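Local coordinates for probable quinone reductase Qor (NADPH:quinone reductase) (Zeta-crystallin homolog protein) (Mycobacterium tuberculosis, PDB 4RVU) that binds NADPH and probably passes its electrons on to quinone substrates, as a zeta-crystallin-like quinone reductase would, at residues Ile8-Thr13 / Phe61-Glu66; Gly17-Val22 / Ala310-Ala315; Leu34-Glu39 / Cys104-Ser109; Gly88-Ser93 / Val118-Ala123; Val301-Arg306 / Ser327-Pro332. All blocks are in the same frame, centred on the assembly; numbering follows the deposited sequence.

Contact 1. Residues Ile8-Thr13 / Phe61-Glu66; sequences IEVTET and FVIGSE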
# COMPACT_ATOMS: atom_id res chain seq x y z
N ILE A 8 29.42 -20.43 12.41
CA ILE A 8 28.26 -21.29 12.28
C ILE A 8 27.94 -21.39 10.79
O ILE A 8 27.49 -20.42 10.16
CB ILE A 8 27.05 -20.75 13.06
CG1 ILE A 8 27.38 -20.64 14.56
CG2 ILE A 8 25.83 -21.64 12.86
CD1 ILE A 8 27.40 -21.99 15.31
N GLU A 9 28.19 -22.56 10.23
CA GLU A 9 28.05 -22.73 8.78
C GLU A 9 26.87 -23.62 8.46
O GLU A 9 26.58 -24.58 9.19
CB GLU A 9 29.33 -23.33 8.21
CG GLU A 9 29.27 -23.65 6.73
CD GLU A 9 30.48 -24.44 6.28
OE1 GLU A 9 30.63 -25.59 6.73
OE2 GLU A 9 31.28 -23.90 5.49
N VAL A 10 26.17 -23.29 7.38
CA VAL A 10 25.09 -24.11 6.86
C VAL A 10 25.56 -24.76 5.56
O VAL A 10 25.90 -24.07 4.60
CB VAL A 10 23.83 -23.26 6.63
CG1 VAL A 10 22.71 -24.08 6.02
CG2 VAL A 10 23.38 -22.65 7.95
N THR A 11 25.62 -26.09 5.57
CA THR A 11 26.07 -26.87 4.42
C THR A 11 24.85 -27.38 3.65
O THR A 11 24.87 -27.52 2.43
CB THR A 11 26.96 -28.05 4.89
OG1 THR A 11 28.26 -27.55 5.22
CG2 THR A 11 27.10 -29.11 3.81
N GLU A 12 23.78 -27.62 4.39
CA GLU A 12 22.50 -27.96 3.79
C GLU A 12 21.43 -27.22 4.57
O GLU A 12 21.56 -27.03 5.78
CB GLU A 12 22.26 -29.48 3.83
CG GLU A 12 21.41 -29.95 5.02
CD GLU A 12 21.46 -31.45 5.23
OE1 GLU A 12 22.53 -31.95 5.66
OE2 GLU A 12 20.43 -32.13 4.98
N THR A 13 20.37 -26.79 3.88
CA THR A 13 19.29 -26.08 4.55
C THR A 13 18.40 -27.05 5.33
O THR A 13 18.42 -28.25 5.08
CB THR A 13 18.45 -25.25 3.55
OG1 THR A 13 17.82 -26.11 2.59
CG2 THR A 13 19.34 -24.24 2.82
N PHE A 61 27.12 -21.52 3.42
CA PHE A 61 27.33 -20.14 3.84
C PHE A 61 27.41 -20.05 5.36
O PHE A 61 26.85 -20.89 6.07
CB PHE A 61 26.25 -19.20 3.28
CG PHE A 61 24.84 -19.53 3.72
CD1 PHE A 61 24.04 -20.38 2.96
CD2 PHE A 61 24.29 -18.94 4.85
CE1 PHE A 61 22.74 -20.66 3.34
CE2 PHE A 61 23.00 -19.22 5.25
CZ PHE A 61 22.22 -20.08 4.49
N VAL A 62 28.14 -19.05 5.85
CA VAL A 62 28.13 -18.70 7.26
C VAL A 62 26.96 -17.74 7.42
O VAL A 62 26.85 -16.76 6.68
CB VAL A 62 29.44 -18.04 7.71
CG1 VAL A 62 29.34 -17.52 9.13
CG2 VAL A 62 30.60 -19.02 7.61
N ILE A 63 26.07 -18.02 8.38
CA ILE A 63 24.78 -17.34 8.48
C ILE A 63 24.82 -16.04 9.30
O ILE A 63 25.73 -15.85 10.12
CB ILE A 63 23.75 -18.32 9.07
CG1 ILE A 63 22.32 -17.80 8.95
CG2 ILE A 63 24.10 -18.67 10.49
CD1 ILE A 63 21.29 -18.91 9.02
N GLY A 64 23.84 -15.15 9.06
CA GLY A 64 23.62 -13.98 9.90
C GLY A 64 24.12 -12.67 9.32
O GLY A 64 25.09 -12.65 8.57
N SER A 65 23.47 -11.56 9.67
CA SER A 65 23.88 -10.27 9.12
C SER A 65 24.08 -9.16 10.14
O SER A 65 24.49 -8.06 9.78
CB SER A 65 22.90 -9.81 8.03
OG SER A 65 21.68 -9.34 8.57
N GLU A 66 23.81 -9.43 11.41
CA GLU A 66 23.92 -8.37 12.43
C GLU A 66 25.08 -8.65 13.38
O GLU A 66 25.16 -9.72 13.97
CB GLU A 66 22.60 -8.22 13.20
CG GLU A 66 22.58 -7.04 14.19
CD GLU A 66 21.21 -6.83 14.86
OE1 GLU A 66 20.43 -7.79 15.00
OE2 GLU A 66 20.92 -5.67 15.26
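Three backbone hydrogen bonds of unequal quality join Ile8-Val10 to Phe61-Ile63. The straightest runs from Val10 N to Phe61 O, 2.8 Å long with 178° at the hydrogen, the donor arriving nearly along the C=O axis. Phe61 N answers to Val10 O at 3.1 Å, which makes Val10 and Phe61 a hydrogen-bonded antiparallel pair. Beyond the non-hydrogen-bonded pair of Glu9 and Val62 the grip loosens: Ile63 N reaches Ile8 O at 3.3 Å, a weak bond. The same oxygen is approached by Val62 CA, whose C-H contact to Ile8 O measures 3.4 Å.

Val10 and Phe61 share one face of the sheet. With chi1 at 61°, Phe61 CG takes the crowded position between its backbone N and carbonyl carbon, and the ring is carried toward its neighbour. Val10 CB then stands over one ring face, 4.3 Å from the Phe61 centroid, in a CH-pi contact. Ile63 extends this apolar patch, crossing Ile8 obliquely with CG2 to CG2 at 4.2 Å, while its CD1 comes within 4.4 Å of Val10 CG2.

A second shell fixes both partners. Tyr100 bonds to the backbones of Ile8 and Ile63 and touches both side chains, and Arg20 pairs with Glu9 along strand 20-24. The side chain of Ile63 lies about 8 Å from that of Tyr49, which binds NADPH. Paired with strand 20-24 and with the short strand 61-62, strand 5-10 is the central member of a three-stranded antiparallel sheet, an N-terminal element of the medium-chain dehydrogenase fold.

Contact 2. Residues Gly17-Val22 / Ala310-Ala315; sequences GVLRHV and ADALRA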
# COMPACT_ATOMS: atom_id res chain seq x y z
N GLY A 17 18.97 -27.73 13.49
CA GLY A 17 20.01 -28.74 13.56
C GLY A 17 21.15 -28.56 12.56
O GLY A 17 22.27 -28.98 12.83
N VAL A 18 20.87 -27.94 11.42
CA VAL A 18 21.90 -27.75 10.39
C VAL A 18 22.91 -26.65 10.75
O VAL A 18 23.93 -26.48 10.07
CB VAL A 18 21.29 -27.45 8.99
CG1 VAL A 18 20.24 -28.49 8.64
CG2 VAL A 18 20.69 -26.06 8.94
N LEU A 19 22.64 -25.90 11.81
CA LEU A 19 23.58 -24.86 12.25
C LEU A 19 24.82 -25.48 12.91
O LEU A 19 24.84 -25.72 14.12
CB LEU A 19 22.88 -23.88 13.19
CG LEU A 19 21.70 -23.12 12.59
CD1 LEU A 19 20.87 -22.44 13.67
CD2 LEU A 19 22.20 -22.10 11.57
N ARG A 20 25.86 -25.74 12.11
CA ARG A 20 27.06 -26.40 12.61
C ARG A 20 28.14 -25.41 13.02
O ARG A 20 28.48 -24.50 12.27
CB ARG A 20 27.62 -27.37 11.56
CG ARG A 20 26.62 -28.42 11.11
CD ARG A 20 26.16 -29.26 12.30
NE ARG A 20 25.10 -30.20 11.92
CZ ARG A 20 25.32 -31.40 11.41
NH1 ARG A 20 26.57 -31.82 11.20
NH2 ARG A 20 24.30 -32.19 11.09
N HIS A 21 28.66 -25.61 14.23
CA HIS A 21 29.77 -24.82 14.78
C HIS A 21 31.07 -25.41 14.26
O HIS A 21 31.44 -26.52 14.66
CB HIS A 21 29.72 -24.90 16.31
CG HIS A 21 30.73 -24.04 17.01
ND1 HIS A 21 31.75 -24.56 17.77
CD2 HIS A 21 30.85 -22.69 17.09
CE1 HIS A 21 32.47 -23.57 18.28
NE2 HIS A 21 31.94 -22.43 17.89
N VAL A 22 31.77 -24.67 13.39
CA VAL A 22 32.97 -25.19 12.73
C VAL A 22 34.13 -24.21 12.68
O VAL A 22 33.97 -23.02 12.95
CB VAL A 22 32.67 -25.58 11.27
CG1 VAL A 22 31.57 -26.62 11.21
CG2 VAL A 22 32.29 -24.35 10.45
N ALA A 310 28.37 -20.93 19.81
CA ALA A 310 28.25 -22.35 19.44
C ALA A 310 26.83 -22.88 19.62
O ALA A 310 26.48 -23.93 19.05
CB ALA A 310 29.26 -23.21 20.23
N ASP A 311 26.03 -22.17 20.41
CA ASP A 311 24.64 -22.57 20.64
C ASP A 311 23.64 -21.79 19.80
O ASP A 311 22.52 -21.56 20.23
CB ASP A 311 24.28 -22.39 22.12
CG ASP A 311 24.91 -23.43 23.01
OD1 ASP A 311 25.31 -24.50 22.50
OD2 ASP A 311 24.98 -23.19 24.23
N ALA A 312 24.06 -21.39 18.60
CA ALA A 312 23.13 -20.77 17.65
C ALA A 312 21.91 -21.66 17.44
O ALA A 312 20.78 -21.17 17.32
CB ALA A 312 23.84 -20.53 16.33
N LEU A 313 22.13 -22.97 17.41
CA LEU A 313 21.04 -23.94 17.27
C LEU A 313 19.96 -23.71 18.32
O LEU A 313 18.76 -23.68 18.00
CB LEU A 313 21.62 -25.37 17.39
CG LEU A 313 20.72 -26.62 17.35
CD1 LEU A 313 21.55 -27.84 16.96
CD2 LEU A 313 20.04 -26.88 18.68
N ARG A 314 20.39 -23.55 19.56
CA ARG A 314 19.50 -23.40 20.70
C ARG A 314 18.69 -22.11 20.58
O ARG A 314 17.50 -22.07 20.86
CB ARG A 314 20.34 -23.45 22.00
CG ARG A 314 19.60 -23.29 23.32
CD ARG A 314 20.58 -23.54 24.52
NE ARG A 314 20.67 -22.41 25.46
CZ ARG A 314 21.81 -21.81 25.81
NH1 ARG A 314 22.97 -22.22 25.33
NH2 ARG A 314 21.79 -20.79 26.67
N ALA A 315 19.36 -21.05 20.13
CA ALA A 315 18.69 -19.77 19.92
C ALA A 315 17.62 -19.89 18.85
O ALA A 315 16.51 -19.36 19.00
CB ALA A 315 19.69 -18.69 19.55
O HOH W 1 24.82 -23.96 16.80
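Three apolar touches and one bridging water carry this junction, and no hydrogen bond passes directly between Gly17-Val22 and Ala310-Ala315. The dense part is Leu19. Its buried side chain drives CD1 against the first turn of helix 312-320, where it meets Leu313 CA at 3.9 Å and Ala312 O, also at 3.9 Å. Ile8, Val10, Ile63 and Arg51 pack around the same leucine.

The exposed side is thinner, yet precise at one point. His21 holds CG anti to its backbone N (chi1 -175°), and Ala310 sets its methyl squarely over the imidazole: CB lies 3.5 Å from the His21 centroid and only 6° off the ring normal, a CH-pi contact. His21 also stacks with the ring of His6. At the other exposed end the touch is a single one, Leu313 CD1 against Gly17 CA at 3.8 Å.

Between these ends a water spans the gap. It donates to Leu19 O at 3.2 Å and to Ala310 O at 2.8 Å, and accepts from Leu313 N at 2.9 Å. Asp311 stands at the N-cap position, but its side chain makes no capping bond; instead Asp311 OD2 forms a salt bridge with Arg314 NH1 at 2.5 Å.

The polar link is therefore mediated throughout. The water serves an amide of the first helical turn together with two carbonyls, so the helix start is tied to the preceding residues and to Leu19, at the approach to strand 20-24, by the same molecule; the remaining direct contacts, chiefly a methyl over an imidazole and a buried leucine against the helix turn, are apolar.

Contact 3. Residues Leu34-Glu39 / Cys104-Ser109; sequences LLIKAE and CTAPAS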
# COMPACT_ATOMS: atom_id res chain seq x y z
N LEU A 34 34.69 -3.61 5.74
CA LEU A 34 35.45 -3.61 6.99
C LEU A 34 35.52 -5.05 7.45
O LEU A 34 34.63 -5.84 7.15
CB LEU A 34 34.70 -2.80 8.04
CG LEU A 34 34.38 -1.35 7.68
CD1 LEU A 34 33.32 -0.80 8.63
CD2 LEU A 34 35.65 -0.54 7.76
N LEU A 35 36.58 -5.40 8.18
CA LEU A 35 36.65 -6.69 8.85
C LEU A 35 36.37 -6.42 10.32
O LEU A 35 37.05 -5.61 10.94
CB LEU A 35 38.04 -7.30 8.69
CG LEU A 35 38.31 -8.58 9.48
CD1 LEU A 35 37.50 -9.73 8.91
CD2 LEU A 35 39.80 -8.91 9.47
N ILE A 36 35.34 -7.06 10.86
CA ILE A 36 34.90 -6.79 12.22
C ILE A 36 35.22 -7.98 13.11
O ILE A 36 34.90 -9.12 12.76
CB ILE A 36 33.38 -6.50 12.25
CG1 ILE A 36 33.07 -5.24 11.42
CG2 ILE A 36 32.86 -6.37 13.68
CD1 ILE A 36 31.60 -4.95 11.23
N LYS A 37 35.89 -7.74 14.23
CA LYS A 37 36.02 -8.78 15.24
C LYS A 37 34.81 -8.72 16.16
O LYS A 37 34.64 -7.74 16.90
CB LYS A 37 37.32 -8.65 16.04
CG LYS A 37 37.48 -9.77 17.08
CD LYS A 37 38.80 -9.76 17.83
CE LYS A 37 38.87 -10.98 18.75
NZ LYS A 37 39.99 -10.91 19.72
N ALA A 38 33.97 -9.75 16.11
CA ALA A 38 32.70 -9.75 16.84
C ALA A 38 32.82 -9.67 18.36
O ALA A 38 33.65 -10.35 18.98
CB ALA A 38 31.88 -10.96 16.45
N GLU A 39 31.98 -8.82 18.96
CA GLU A 39 31.80 -8.80 20.41
C GLU A 39 30.41 -9.29 20.80
O GLU A 39 30.23 -9.91 21.85
CB GLU A 39 32.06 -7.39 20.96
CG GLU A 39 33.52 -7.00 20.84
CD GLU A 39 33.83 -5.61 21.34
OE1 GLU A 39 32.91 -4.89 21.77
OE2 GLU A 39 35.02 -5.24 21.30
N CYS A 104 33.82 -11.22 10.75
CA CYS A 104 33.02 -11.16 9.53
C CYS A 104 33.31 -9.86 8.80
O CYS A 104 34.05 -9.00 9.30
CB CYS A 104 31.52 -11.27 9.85
SG CYS A 104 30.81 -9.82 10.70
N THR A 105 32.72 -9.71 7.62
CA THR A 105 32.89 -8.49 6.84
C THR A 105 31.57 -7.75 6.75
O THR A 105 30.51 -8.37 6.83
CB THR A 105 33.36 -8.78 5.41
OG1 THR A 105 32.38 -9.61 4.76
CG2 THR A 105 34.71 -9.49 5.42
N ALA A 106 31.63 -6.43 6.57
CA ALA A 106 30.42 -5.65 6.33
C ALA A 106 30.77 -4.42 5.48
O ALA A 106 31.87 -3.89 5.60
CB ALA A 106 29.76 -5.23 7.65
N PRO A 107 29.82 -3.97 4.64
CA PRO A 107 30.10 -2.76 3.86
C PRO A 107 30.23 -1.58 4.81
O PRO A 107 29.36 -1.40 5.66
CB PRO A 107 28.84 -2.57 3.01
CG PRO A 107 28.06 -3.87 3.12
CD PRO A 107 28.44 -4.46 4.45
N ALA A 108 31.29 -0.79 4.67
CA ALA A 108 31.48 0.40 5.49
C ALA A 108 30.28 1.37 5.44
O ALA A 108 29.94 1.99 6.44
CB ALA A 108 32.77 1.12 5.11
N SER A 109 29.66 1.49 4.27
CA SER A 109 28.54 2.42 4.10
C SER A 109 27.28 2.00 4.87
O SER A 109 26.38 2.81 5.10
CB SER A 109 28.21 2.58 2.61
OG SER A 109 27.85 1.33 2.05
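Cys104 O is the best-held polar atom here, gripped by one strong bond and one lesser contact. Ile36 N points at it almost perfectly, 2.8 Å away with 177° at the hydrogen and nearly along the C=O axis, and Leu35 CA adds a C-H contact to Cys104 O at 3.5 Å. Leu34 O is held in the same twofold way, by Ala106 N at 3.1 Å and by the C-H of Thr105 CA at 3.2 Å. Leu34 N to Ala106 O, 2.8 Å, and Cys104 N to Ile36 O complete four bonds, two for each hydrogen-bonded antiparallel pair, with Leu35 and Thr105 as the non-hydrogen-bonded pair between.

Leu34, Ile36, Cys104 and Ala106 lie on one face. Ile36 CG1 sits beside its backbone N, and from there CD1 reaches Ala106 CB at 4.0 Å. Leu34 overshoots the strand end, setting CG against Ala108 CB at 3.9 Å. On the other face Leu35 bends at chi2 (69°), so that CD1 comes over Cys104 O at 3.5 Å. Val91 packs on Ile36, and Val67 on Cys104.

The chemistry is divided cleanly: polarity is spent within the main chain, whose carbonyls are satisfied by N-H donors, with weak C-H contacts added at Leu34 O and Cys104 O, while the side-chain contacts between these two strands of the GroES-like domain are apolar.

Contact 4. Residues Gly88-Ser93 / Val118-Ala123; sequences GDRVVS and VTSEVA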
# COMPACT_ATOMS: atom_id res chain seq x y z
N GLY A 88 40.11 -0.28 14.94
CA GLY A 88 39.97 -0.03 16.36
C GLY A 88 38.59 0.47 16.78
O GLY A 88 38.22 0.34 17.95
N ASP A 89 37.85 1.06 15.84
CA ASP A 89 36.52 1.59 16.16
C ASP A 89 35.54 0.47 16.51
O ASP A 89 35.59 -0.61 15.90
CB ASP A 89 35.94 2.40 14.98
CG ASP A 89 36.58 3.78 14.83
OD1 ASP A 89 37.31 4.21 15.75
OD2 ASP A 89 36.33 4.43 13.80
N ARG A 90 34.67 0.73 17.48
CA ARG A 90 33.55 -0.15 17.80
C ARG A 90 32.43 0.19 16.84
O ARG A 90 32.03 1.36 16.74
CB ARG A 90 33.05 0.07 19.23
CG ARG A 90 33.96 -0.43 20.33
CD ARG A 90 33.45 0.06 21.70
NE ARG A 90 32.24 -0.65 22.07
CZ ARG A 90 31.11 -0.08 22.48
NH1 ARG A 90 31.01 1.24 22.61
NH2 ARG A 90 30.08 -0.85 22.77
N VAL A 91 31.93 -0.81 16.12
CA VAL A 91 30.97 -0.55 15.06
C VAL A 91 29.86 -1.59 15.06
O VAL A 91 29.99 -2.64 15.69
CB VAL A 91 31.64 -0.52 13.67
CG1 VAL A 91 32.61 0.65 13.55
CG2 VAL A 91 32.31 -1.85 13.35
N VAL A 92 28.77 -1.30 14.37
CA VAL A 92 27.68 -2.24 14.30
C VAL A 92 27.06 -2.17 12.90
O VAL A 92 26.97 -1.10 12.31
CB VAL A 92 26.64 -2.00 15.43
CG1 VAL A 92 26.05 -0.59 15.35
CG2 VAL A 92 25.54 -3.06 15.40
N SER A 93 26.68 -3.33 12.37
CA SER A 93 26.06 -3.39 11.05
C SER A 93 24.96 -4.42 11.07
O SER A 93 25.00 -5.38 11.85
CB SER A 93 27.09 -3.77 9.99
OG SER A 93 26.53 -3.73 8.67
N VAL A 118 27.15 3.06 24.82
CA VAL A 118 26.32 1.92 24.42
C VAL A 118 27.18 0.65 24.37
O VAL A 118 28.23 0.64 23.72
CB VAL A 118 25.67 2.17 23.03
CG1 VAL A 118 24.86 0.95 22.58
CG2 VAL A 118 24.77 3.41 23.09
N THR A 119 26.76 -0.40 25.08
CA THR A 119 27.52 -1.64 25.07
C THR A 119 27.36 -2.36 23.75
O THR A 119 26.40 -2.12 22.99
CB THR A 119 27.11 -2.63 26.18
OG1 THR A 119 25.76 -3.06 25.95
CG2 THR A 119 27.21 -1.99 27.56
N SER A 120 28.29 -3.26 23.47
CA SER A 120 28.25 -4.00 22.22
C SER A 120 27.04 -4.93 22.17
O SER A 120 26.44 -5.10 21.11
CB SER A 120 29.56 -4.78 22.04
OG SER A 120 30.66 -3.88 21.97
N GLU A 121 26.66 -5.51 23.32
CA GLU A 121 25.47 -6.35 23.39
C GLU A 121 24.20 -5.57 23.06
O GLU A 121 23.33 -6.06 22.32
CB GLU A 121 25.28 -6.91 24.80
CG GLU A 121 26.14 -8.10 25.15
CD GLU A 121 25.80 -8.62 26.53
OE1 GLU A 121 25.21 -7.86 27.33
OE2 GLU A 121 26.12 -9.79 26.82
N VAL A 122 24.07 -4.37 23.62
CA VAL A 122 22.92 -3.53 23.30
C VAL A 122 22.91 -3.12 21.83
O VAL A 122 21.88 -3.18 21.18
CB VAL A 122 22.84 -2.30 24.23
CG1 VAL A 122 21.80 -1.31 23.73
CG2 VAL A 122 22.49 -2.74 25.66
N ALA A 123 24.07 -2.75 21.29
CA ALA A 123 24.16 -2.40 19.87
C ALA A 123 23.70 -3.54 18.96
O ALA A 123 22.99 -3.32 17.97
CB ALA A 123 25.58 -1.96 19.52
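The guanidinium of Arg90 is met at its edge by the turn leading into helix 120-140, with Val118 O and Ser120 near its plane. NH2 gives the strongest bond, 2.6 Å to Val118 O at 159°, directed onto a lone pair in the carbonyl plane. NH1 reaches the same Val118 O at 3.1 Å in a bent, weak bond. A second proton of NH2 goes to Ser120 OG, 3.2 Å away and fairly straight at 163°. Ser120 N also lies close, 3.1 Å from Arg90 NH2, though both are donors and no bond results.

The arginine arrives by a bend at chi3 (72°), which presents the edge of its end group to the backbone of the turn. Ser120 OG is not held by the arginine alone: its strongest partner is Glu39, whose nearby carboxylate probably eases the placing of a cation beside a helix N terminus. NH1 has a further weak bond to Pro115 O.

Deeper in, the contact becomes apolar. Val92 CB lies 4.2 Å from the Ala123 methyl, CB, with Val92 CG2 also lying against Ala123 O at 3.6 Å. Cys68 and Val114 pack beside this pair.

Thr119 opens the helix as its N-cap, OG1 accepting from Val122 N at 3.2 Å. The whole is a capped helix start docked on strand 90-93: the point at which the GroES-like sheet of a medium-chain dehydrogenase meets the long helix that follows it.

Contact 5. Residues Val301-Arg306 / Ser327-Pro332; sequences VAVGGR and SVVLLP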
# COMPACT_ATOMS: atom_id res chain seq x y z
N VAL A 301 16.68 -0.38 24.67
CA VAL A 301 16.76 -1.71 24.07
C VAL A 301 17.43 -2.65 25.04
O VAL A 301 18.63 -2.56 25.28
CB VAL A 301 17.53 -1.70 22.75
CG1 VAL A 301 17.59 -3.11 22.17
CG2 VAL A 301 16.87 -0.74 21.76
N ALA A 302 16.65 -3.55 25.63
CA ALA A 302 17.19 -4.49 26.61
C ALA A 302 17.78 -5.68 25.88
O ALA A 302 17.38 -6.00 24.76
CB ALA A 302 16.10 -4.94 27.56
N VAL A 303 18.76 -6.34 26.50
CA VAL A 303 19.25 -7.60 25.94
C VAL A 303 18.36 -8.71 26.48
O VAL A 303 18.47 -9.08 27.65
CB VAL A 303 20.72 -7.86 26.33
CG1 VAL A 303 21.21 -9.16 25.70
CG2 VAL A 303 21.59 -6.69 25.89
N GLY A 304 17.48 -9.24 25.64
CA GLY A 304 16.45 -10.18 26.10
C GLY A 304 16.92 -11.61 26.32
O GLY A 304 16.28 -12.38 27.03
N GLY A 305 18.03 -11.98 25.70
CA GLY A 305 18.56 -13.31 25.91
C GLY A 305 19.95 -13.40 25.33
O GLY A 305 20.27 -12.69 24.38
N ARG A 306 20.77 -14.28 25.91
CA ARG A 306 22.16 -14.44 25.49
C ARG A 306 22.48 -15.92 25.33
O ARG A 306 22.07 -16.74 26.15
CB ARG A 306 23.10 -13.87 26.56
CG ARG A 306 22.93 -12.41 26.84
CD ARG A 306 23.82 -12.00 28.00
NE ARG A 306 23.78 -10.56 28.24
CZ ARG A 306 22.86 -9.96 29.00
NH1 ARG A 306 21.90 -10.68 29.58
NH2 ARG A 306 22.89 -8.64 29.17
N SER A 327 15.22 -8.70 22.09
CA SER A 327 16.34 -9.05 21.21
C SER A 327 17.21 -10.09 21.90
O SER A 327 17.44 -10.01 23.11
CB SER A 327 17.18 -7.81 20.92
OG SER A 327 16.42 -6.79 20.29
N VAL A 328 17.68 -11.06 21.13
CA VAL A 328 18.67 -11.98 21.68
C VAL A 328 19.97 -11.90 20.89
O VAL A 328 19.97 -11.52 19.70
CB VAL A 328 18.14 -13.43 21.81
CG1 VAL A 328 16.84 -13.47 22.64
CG2 VAL A 328 17.90 -14.03 20.47
N VAL A 329 21.07 -12.20 21.56
CA VAL A 329 22.40 -12.10 20.96
C VAL A 329 23.18 -13.39 21.15
O VAL A 329 22.94 -14.12 22.11
CB VAL A 329 23.23 -10.92 21.54
CG1 VAL A 329 22.62 -9.57 21.16
CG2 VAL A 329 23.35 -11.03 23.05
N LEU A 330 24.10 -13.64 20.22
CA LEU A 330 25.07 -14.72 20.36
C LEU A 330 26.38 -14.10 20.83
O LEU A 330 26.75 -13.01 20.40
CB LEU A 330 25.29 -15.43 19.03
CG LEU A 330 24.06 -16.05 18.39
CD1 LEU A 330 24.44 -16.76 17.09
CD2 LEU A 330 23.38 -17.01 19.35
N LEU A 331 27.08 -14.79 21.73
CA LEU A 331 28.32 -14.27 22.29
C LEU A 331 29.52 -15.14 21.88
O LEU A 331 29.57 -16.32 22.25
CB LEU A 331 28.21 -14.22 23.82
CG LEU A 331 27.07 -13.40 24.41
CD1 LEU A 331 27.04 -13.58 25.92
CD2 LEU A 331 27.23 -11.94 24.06
N PRO A 332 30.48 -14.57 21.13
CA PRO A 332 31.62 -15.35 20.62
C PRO A 332 32.73 -15.51 21.66
O PRO A 332 32.68 -14.72 22.61
CB PRO A 332 32.12 -14.49 19.47
CG PRO A 332 31.90 -13.08 19.97
CD PRO A 332 30.57 -13.15 20.73
O HOH W 2 14.88 -6.45 23.80
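Strands 303-306 and 327-331 run parallel, their short axes 4.6 Å apart at closest and inclined by 37°, and the pairing begins irregularly, with Ser327 O taking two amides at once, Gly304 N at 2.6 Å, short but bent to 133°, and Gly305 N at 3.3 Å, a weak bond, before regular geometry returns one step later where Val329 N donates to Gly305 O at 3.0 Å and 160°.

The glycines let the chains come close. Val328 CG1, anti to its own carbonyl carbon, lies over the bare backbone of Gly305, 3.7 Å from its CA. The two strands are the ends of a beta-alpha-beta unit whose intervening helix, 312-320, packs through Ala312 and Ala315 on Leu330. The carboxyl-terminal strand also pairs with strand 40-42 on its other edge, which brings the chain end into the sheet of the catalytic domain. The side chain of Ser327 is about 6 Å from the bound NADPH, and its OG bonds to Ser125 O. Before the strands meet, a water accepts from Ser327 N and donates to Ala302 O.

On the face carrying Arg306 and Val329, these two lie side by side and point the same way. Val303 crosses Val329 at about a right angle, CG1 to CG2 at 3.9 Å, and the same Val303 CG1 rides over the centre of the Arg306 guanidinium, 3.7 Å above its plane. Leu331 CD1 closes against Arg306 CB and CD, while Arg306 NE forms a salt bridge with Glu121.

Overall arrangement
From the N terminus, contact 1 closes the first loop by returning 61-66 to strand 5-10, and contact 2 crosses it, carrying 17-22 far along the chain to helix 312-320; they share a sheet through strands 5-10 and 20-24. Contacts 3 and 4 also cross each other, and both fall within the long span bridged by contact 2. They join strand 33-38 to 103-107 and strand 90-93 to helix 120-140, and Glu39 and Ser120 link the two. Contact 5, last in series after contacts 1, 3 and 4, crosses contact 2 and meets contact 4 through Glu121 and Arg306, so that the C-terminal strands join the N-terminal part in one catalytic domain.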